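Local structure of DR2417 (Deinococcus radiodurans, 4XWW) at residues A[151-155]-A[156-160]; A[380-383]-A[384-388]; A[404-407]-A[408-411]. The protein probably degrades and matures RNA as a metal-dependent 5'-3' exoribonuclease, with possible endonuclease activity, and assembles as a homodimer. All blocks are in the same frame, centred on the assembly; numbering follows the deposited sequence.

Interaction 1 of 3, residues A[151-155]-A[156-160]; sequences MTHSI and PDNAG. With ZN (zinc ion), chain E.
Asn158 and Met151 hold the two ends of this buried turn together. Their backbones are joined by Met151 N donating to Asn158 O, a straight but long bond of 3.3 Å. The side-chain amide of Asn158 supplies the shorter link: its ND2 gives a proton to Met151 O over 2.9 Å. Met151 O lies close to the plane of that amide, whereas ND2 stands 41° above the plane of the Met151 carbonyl. With CG anti to the backbone N (chi1 -178°), the Asn158 side chain swings inward across the turn, where ND2 also bonds Asp175 O. A water bridges the same ends, accepting from Asn158 N at 3.0 Å and lying within hydrogen-bonding distance of Met151 O.

The amide then leans on His153, with its plane about 49° from the ring. Asn158 CG packs 3.4 Å from His153 CB, and Asn158 OD1 comes equally near His153 CD2, obliquely to the ring. These contacts run along the imidazole from CB to CD2, the carbon next to the metal-binding NE2, while Gly380 O takes the hydrogen bond of ND1.

At the bend, Ile155 and Pro156 cross at about a right angle. Ile155 CG1 is 3.4 Å from Pro156 CD, tighter than ordinary carbon contact, as the peptide link between the two residues brings the ring beside the side chain. Leu110 of helix 109-122 packs against both residues.

From this frame His153 NE2 binds zinc at 2.1 Å, alongside a water, His84 and His86. A histidine presented by a loop between two strands (144-150 and 159-165) to complete a three-histidine zinc position is characteristic of the metallo-beta-lactamase fold, here the catalytic core of RNase J.

Interaction 2 of 3, residues A[380-383]-A[384-388]; sequences GHAS and QEELA. With nucleotides of chain C.
Half of a capping box and a hydrophobic staple open helix 384-394, with Ser383 at the N-cap and Glu386 and Leu387 reaching back to the residues before the helix. The side-chain half of the box is Ser383 N donating to Glu386 OE1 over 2.9 Å (157°). The N-H does not approach in the carboxylate plane but from well above it, 61° out. With CG anti to the carbonyl carbon (chi1 -61°) and a bend at chi2, the glutamate chain brings its carboxylate beside Ser383 N. Ser383 OG makes no reciprocal capping bond, being engaged with Thr219 OG1. Thr219 N also donates to Glu386 OE1, and Ile178 N to OE2, so both carboxylate oxygens have protein partners.

The staple joins the residue before the cap to the fourth helical residue: Ala382 CB lies 3.6 Å from Leu387 CD2. The same methyl rests on the aliphatic root of the glutamate, 3.5 Å from Glu386 CB. Beside these packing contacts, Leu387 N bonds Ser383 O at 3.0 Å, nearly along the C=O axis, starting the regular helical pattern. Leu387 continues onto His412 and Leu415 of helix 406-417.

The residues just before the cap contact the RNA. Gly380 N donates to a phosphate oxygen, OP1 of U2 of chain C, in a nearly straight bond of 3.1 Å. His381, predicted to be the proton acceptor of the active site, bonds Asp209 OD2 through ND1, and its NE2 donates to OP1 of U3 of chain C over 2.7 Å, at the ring edge.

Interaction 3 of 3, residues A[404-407]-A[408-411]; sequences GEPR and HQIN
His408 turns back on Glu405 at the start of helix 406-417, the helix of the beta-alpha-beta unit formed with strands 398-402 and 425-426, and its ring nitrogen makes the N3 side-chain half of a capping box: Glu405 N, at the N-cap, donates to His408 ND1 over 3.0 Å. The bond is bent (143°), but the N-H arrives within 13° of the ring plane, as an acceptor nitrogen requires. Glu405 O starts the helical ladder with Gln409 N at 3.0 Å and receives a weak second bond from His408 N. Pro406 O follows with Ile410 N.

Arg407 O is gripped twice by one residue. Asn411 N reaches it at 3.1 Å and Asn411 ND2 at 2.8 Å, from opposite faces of the carbonyl plane; ND2 also bonds Tyr362 OH of the second subunit. Arg407 CG sits between its own backbone N and carbonyl carbon (chi1 56°), and this carries the methylene over the neighbouring imidazole, 3.8 Å from the centroid of the His408 ring, a CH-pi contact. The guanidinium, nearly parallel to that ring, goes on to a salt bridge with Glu214 and a bond to Asn355 of the second subunit. Gln409 NE2 has Pro401 O and Ala429 O.

One first-turn N-H and one carboxylate oxygen also find partners across the dimer: Arg407 N bonds Asn359 OD1 of the second subunit, and Glu405 OE1 accepts from its Asn359 and Asn355. Because ND1 of His408 accepts a bond, the ring is probably neutral, with its proton on NE2, and caps the helix while the polar groups around it bind the other subunit.

Overall arrangement
Interactions 1 and 2 meet directly beside the zinc site, although their centres are 14 Å apart: His153 ND1 lies 2.8 Å from Gly380 O, and His153 CE1 packs 3.5 Å from His381 CE1. The metallo-beta-lactamase loop that binds zinc is thus joined to the 380-383 loop that holds RNA phosphates. Interaction 3 touches neither. Its nearest atoms are about 6 Å from interaction 2 and about 12 Å from interaction 1, but Gly404 directly follows the zinc ligand His403 and its CA is about 9 Å from a zinc ion. Helix 406-417, begun by interaction 3, packs against helix 384-394, begun by interaction 2, and connects the catalytic surroundings with the dimer interface.

Interaction 1 of 3, residues A[151-155]-A[156-160]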
# COMPACT_ATOMS: atom_id res chain seq x y z
N MET A 151 -22.56 -19.56 11.88
CA MET A 151 -21.10 -19.53 12.00
C MET A 151 -20.67 -18.17 12.54
O MET A 151 -21.10 -17.14 12.04
CB MET A 151 -20.42 -19.80 10.65
CG MET A 151 -20.79 -21.18 10.05
SD MET A 151 -20.02 -22.51 11.00
CE MET A 151 -18.35 -22.35 10.43
N THR A 152 -19.83 -18.17 13.57
CA THR A 152 -19.32 -16.90 14.07
C THR A 152 -18.49 -16.17 13.01
O THR A 152 -17.83 -16.79 12.17
CB THR A 152 -18.46 -17.08 15.34
OG1 THR A 152 -17.55 -18.17 15.16
CG2 THR A 152 -19.32 -17.35 16.54
N HIS A 153 -18.56 -14.85 13.07
CA HIS A 153 -17.90 -13.96 12.11
C HIS A 153 -17.83 -12.59 12.80
O HIS A 153 -18.16 -12.47 13.98
CB HIS A 153 -18.71 -13.94 10.79
CG HIS A 153 -18.01 -13.28 9.64
ND1 HIS A 153 -16.63 -13.23 9.51
CD2 HIS A 153 -18.51 -12.63 8.56
CE1 HIS A 153 -16.32 -12.59 8.39
NE2 HIS A 153 -17.44 -12.19 7.81
N SER A 154 -17.42 -11.57 12.06
CA SER A 154 -17.20 -10.24 12.62
C SER A 154 -18.44 -9.36 12.52
O SER A 154 -18.38 -8.15 12.78
CB SER A 154 -16.04 -9.58 11.88
OG SER A 154 -16.20 -9.81 10.49
N ILE A 155 -19.56 -9.96 12.10
CA ILE A 155 -20.87 -9.30 12.10
C ILE A 155 -21.90 -10.35 12.58
O ILE A 155 -21.72 -11.53 12.32
CB ILE A 155 -21.24 -8.73 10.69
CG1 ILE A 155 -22.44 -7.77 10.76
CG2 ILE A 155 -21.54 -9.87 9.70
CD1 ILE A 155 -22.79 -7.12 9.42
N PRO A 156 -22.94 -9.93 13.32
CA PRO A 156 -23.98 -10.88 13.75
C PRO A 156 -24.82 -11.42 12.58
O PRO A 156 -24.76 -10.87 11.47
CB PRO A 156 -24.86 -10.04 14.70
CG PRO A 156 -23.99 -8.93 15.16
CD PRO A 156 -23.07 -8.62 14.00
N ASP A 157 -25.59 -12.47 12.85
CA ASP A 157 -26.55 -13.01 11.90
C ASP A 157 -25.83 -13.46 10.64
O ASP A 157 -26.27 -13.20 9.52
CB ASP A 157 -27.64 -11.99 11.58
CG ASP A 157 -28.76 -11.96 12.62
OD1 ASP A 157 -28.83 -12.88 13.47
OD2 ASP A 157 -29.56 -11.00 12.59
N ASN A 158 -24.71 -14.13 10.87
CA ASN A 158 -23.88 -14.71 9.82
C ASN A 158 -24.14 -16.19 9.68
O ASN A 158 -24.11 -16.93 10.67
CB ASN A 158 -22.41 -14.48 10.14
CG ASN A 158 -21.50 -15.01 9.07
OD1 ASN A 158 -21.36 -14.39 8.02
ND2 ASN A 158 -20.88 -16.16 9.32
N ALA A 159 -24.43 -16.64 8.46
CA ALA A 159 -24.77 -18.04 8.27
C ALA A 159 -23.86 -18.73 7.29
O ALA A 159 -23.36 -18.12 6.35
CB ALA A 159 -26.23 -18.19 7.79
N GLY A 160 -23.67 -20.02 7.53
CA GLY A 160 -23.33 -20.95 6.47
C GLY A 160 -24.62 -21.64 6.05
O GLY A 160 -25.71 -21.42 6.64
ZN ZN E . -17.97 -11.11 6.03
O HOH W 1 -23.46 -15.46 13.30
O HOH W 2 -16.59 -11.43 4.81

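Interaction 2 of 3, residues A[380-383]-A[384-388]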
# COMPACT_ATOMS: atom_id res chain seq x y z
N GLY A 380 -12.11 -11.43 11.62
CA GLY A 380 -13.38 -12.13 11.45
C GLY A 380 -13.22 -13.49 10.78
O GLY A 380 -14.22 -14.20 10.62
N HIS A 381 -12.02 -13.84 10.33
CA HIS A 381 -11.89 -15.07 9.53
C HIS A 381 -10.98 -16.12 10.17
O HIS A 381 -9.97 -15.81 10.80
CB HIS A 381 -11.41 -14.75 8.11
CG HIS A 381 -12.27 -13.77 7.36
ND1 HIS A 381 -13.28 -14.18 6.51
CD2 HIS A 381 -12.28 -12.42 7.34
CE1 HIS A 381 -13.86 -13.12 5.98
NE2 HIS A 381 -13.28 -12.04 6.47
N ALA A 382 -11.34 -17.38 9.94
CA ALA A 382 -10.62 -18.57 10.38
C ALA A 382 -9.19 -18.66 9.91
O ALA A 382 -8.92 -18.54 8.72
CB ALA A 382 -11.36 -19.81 9.91
N SER A 383 -8.28 -18.96 10.84
CA SER A 383 -6.92 -19.31 10.48
C SER A 383 -6.85 -20.82 10.23
O SER A 383 -7.89 -21.50 10.27
CB SER A 383 -5.97 -18.87 11.60
OG SER A 383 -6.04 -17.46 11.74
N GLN A 384 -5.65 -21.33 9.98
CA GLN A 384 -5.49 -22.72 9.53
C GLN A 384 -6.11 -23.77 10.45
O GLN A 384 -6.72 -24.73 9.97
CB GLN A 384 -3.99 -23.04 9.32
CG GLN A 384 -3.39 -22.33 8.11
CD GLN A 384 -1.88 -22.52 7.99
OE1 GLN A 384 -1.25 -23.16 8.82
NE2 GLN A 384 -1.30 -21.94 6.94
N GLU A 385 -5.95 -23.62 11.77
CA GLU A 385 -6.51 -24.64 12.67
C GLU A 385 -8.02 -24.73 12.50
O GLU A 385 -8.60 -25.83 12.48
CB GLU A 385 -6.15 -24.33 14.13
CG GLU A 385 -4.77 -24.79 14.51
CD GLU A 385 -4.43 -24.48 15.96
OE1 GLU A 385 -5.38 -24.25 16.75
OE2 GLU A 385 -3.23 -24.44 16.28
N GLU A 386 -8.66 -23.57 12.35
CA GLU A 386 -10.10 -23.53 12.21
C GLU A 386 -10.53 -24.07 10.85
O GLU A 386 -11.48 -24.84 10.75
CB GLU A 386 -10.62 -22.12 12.42
CG GLU A 386 -10.31 -21.60 13.81
CD GLU A 386 -10.11 -20.10 13.79
OE1 GLU A 386 -8.96 -19.67 13.55
OE2 GLU A 386 -11.11 -19.36 13.98
N LEU A 387 -9.80 -23.70 9.80
CA LEU A 387 -10.08 -24.25 8.48
C LEU A 387 -9.93 -25.78 8.48
O LEU A 387 -10.74 -26.49 7.87
CB LEU A 387 -9.15 -23.62 7.42
CG LEU A 387 -9.27 -22.09 7.28
CD1 LEU A 387 -8.25 -21.55 6.26
CD2 LEU A 387 -10.72 -21.74 6.92
N ALA A 388 -8.89 -26.28 9.15
CA ALA A 388 -8.69 -27.73 9.27
C ALA A 388 -9.85 -28.42 10.01
O ALA A 388 -10.28 -29.52 9.65
CB ALA A 388 -7.39 -28.02 9.97
P U C 2 -10.07 -9.04 9.34
OP1 U C 2 -11.44 -8.91 9.87
OP2 U C 2 -9.42 -10.37 9.30
O5' U C 2 -10.00 -8.47 7.86
C5' U C 2 -10.59 -7.20 7.52
C4' U C 2 -11.18 -7.26 6.13
O4' U C 2 -10.12 -7.26 5.13
C3' U C 2 -12.05 -8.48 5.82
O3' U C 2 -13.17 -8.06 5.07
C2' U C 2 -11.15 -9.32 4.93
O2' U C 2 -11.87 -10.18 4.06
C1' U C 2 -10.41 -8.24 4.16
N1 U C 2 -9.14 -8.68 3.55
C2 U C 2 -8.86 -8.24 2.27
O2 U C 2 -9.61 -7.51 1.64
N3 U C 2 -7.67 -8.69 1.76
C4 U C 2 -6.76 -9.52 2.37
O4 U C 2 -5.73 -9.83 1.77
C5 U C 2 -7.12 -9.93 3.69
C6 U C 2 -8.28 -9.51 4.22
P U C 3 -14.61 -8.69 5.37
OP1 U C 3 -14.47 -9.61 6.52
OP2 U C 3 -15.17 -9.19 4.09
O5' U C 3 -15.45 -7.44 5.86
C5' U C 3 -14.98 -6.62 6.94
C4' U C 3 -15.18 -5.17 6.61
O4' U C 3 -14.05 -4.68 5.84
C3' U C 3 -16.42 -4.87 5.77
O3' U C 3 -17.08 -3.72 6.29
C2' U C 3 -15.86 -4.60 4.38
O2' U C 3 -16.65 -3.72 3.61
C1' U C 3 -14.51 -3.97 4.72
N1 U C 3 -13.53 -4.10 3.64
C2 U C 3 -12.86 -2.96 3.24
O2 U C 3 -13.04 -1.87 3.75
N3 U C 3 -11.96 -3.15 2.22
C4 U C 3 -11.68 -4.33 1.57
O4 U C 3 -10.84 -4.34 0.66
C5 U C 3 -12.42 -5.46 2.03
C6 U C 3 -13.30 -5.31 3.03

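Interaction 3 of 3, residues A[404-407]-A[408-411]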
# COMPACT_ATOMS: atom_id res chain seq x y z
N GLY A 404 -10.91 -15.77 -1.51
CA GLY A 404 -9.48 -15.56 -1.41
C GLY A 404 -8.89 -15.32 -2.77
O GLY A 404 -9.45 -15.74 -3.78
N GLU A 405 -7.76 -14.63 -2.80
CA GLU A 405 -6.96 -14.50 -4.01
C GLU A 405 -6.31 -15.86 -4.27
O GLU A 405 -6.32 -16.70 -3.39
CB GLU A 405 -5.92 -13.40 -3.84
CG GLU A 405 -6.57 -12.03 -3.68
CD GLU A 405 -5.60 -10.96 -3.22
OE1 GLU A 405 -4.47 -11.29 -2.82
OE2 GLU A 405 -5.98 -9.77 -3.29
N PRO A 406 -5.73 -16.08 -5.46
CA PRO A 406 -5.15 -17.41 -5.69
C PRO A 406 -4.16 -17.84 -4.60
O PRO A 406 -4.18 -19.03 -4.23
CB PRO A 406 -4.47 -17.24 -7.06
CG PRO A 406 -5.40 -16.24 -7.77
CD PRO A 406 -5.66 -15.23 -6.67
N ARG A 407 -3.37 -16.93 -4.03
CA ARG A 407 -2.44 -17.34 -2.98
C ARG A 407 -3.20 -17.97 -1.79
O ARG A 407 -2.77 -18.97 -1.22
CB ARG A 407 -1.56 -16.16 -2.50
CG ARG A 407 -2.33 -14.95 -2.02
CD ARG A 407 -1.42 -13.78 -1.73
NE ARG A 407 -0.55 -14.09 -0.60
CZ ARG A 407 0.44 -13.30 -0.19
NH1 ARG A 407 0.67 -12.15 -0.80
NH2 ARG A 407 1.20 -13.68 0.84
N HIS A 408 -4.33 -17.38 -1.43
CA HIS A 408 -5.14 -17.88 -0.33
C HIS A 408 -5.80 -19.20 -0.66
O HIS A 408 -5.79 -20.14 0.14
CB HIS A 408 -6.20 -16.84 0.04
CG HIS A 408 -5.62 -15.49 0.30
ND1 HIS A 408 -6.03 -14.36 -0.37
CD2 HIS A 408 -4.61 -15.11 1.12
CE1 HIS A 408 -5.32 -13.33 0.05
NE2 HIS A 408 -4.45 -13.75 0.94
N GLN A 409 -6.40 -19.26 -1.84
CA GLN A 409 -7.07 -20.49 -2.28
C GLN A 409 -6.12 -21.67 -2.36
O GLN A 409 -6.46 -22.78 -1.94
CB GLN A 409 -7.68 -20.28 -3.65
CG GLN A 409 -8.90 -19.37 -3.71
CD GLN A 409 -9.27 -19.11 -5.16
OE1 GLN A 409 -8.52 -18.45 -5.90
NE2 GLN A 409 -10.39 -19.65 -5.58
N ILE A 410 -4.93 -21.43 -2.91
CA ILE A 410 -3.99 -22.51 -3.15
C ILE A 410 -3.42 -23.00 -1.82
O ILE A 410 -3.24 -24.20 -1.60
CB ILE A 410 -2.88 -22.06 -4.13
CG1 ILE A 410 -3.49 -21.91 -5.53
CG2 ILE A 410 -1.73 -23.06 -4.14
CD1 ILE A 410 -2.56 -21.30 -6.55
N ASN A 411 -3.20 -22.07 -0.90
CA ASN A 411 -2.75 -22.46 0.42
C ASN A 411 -3.81 -23.21 1.22
O ASN A 411 -3.49 -24.08 2.01
CB ASN A 411 -2.23 -21.26 1.19
CG ASN A 411 -0.80 -20.99 0.87
OD1 ASN A 411 0.08 -21.73 1.29
ND2 ASN A 411 -0.55 -19.97 0.06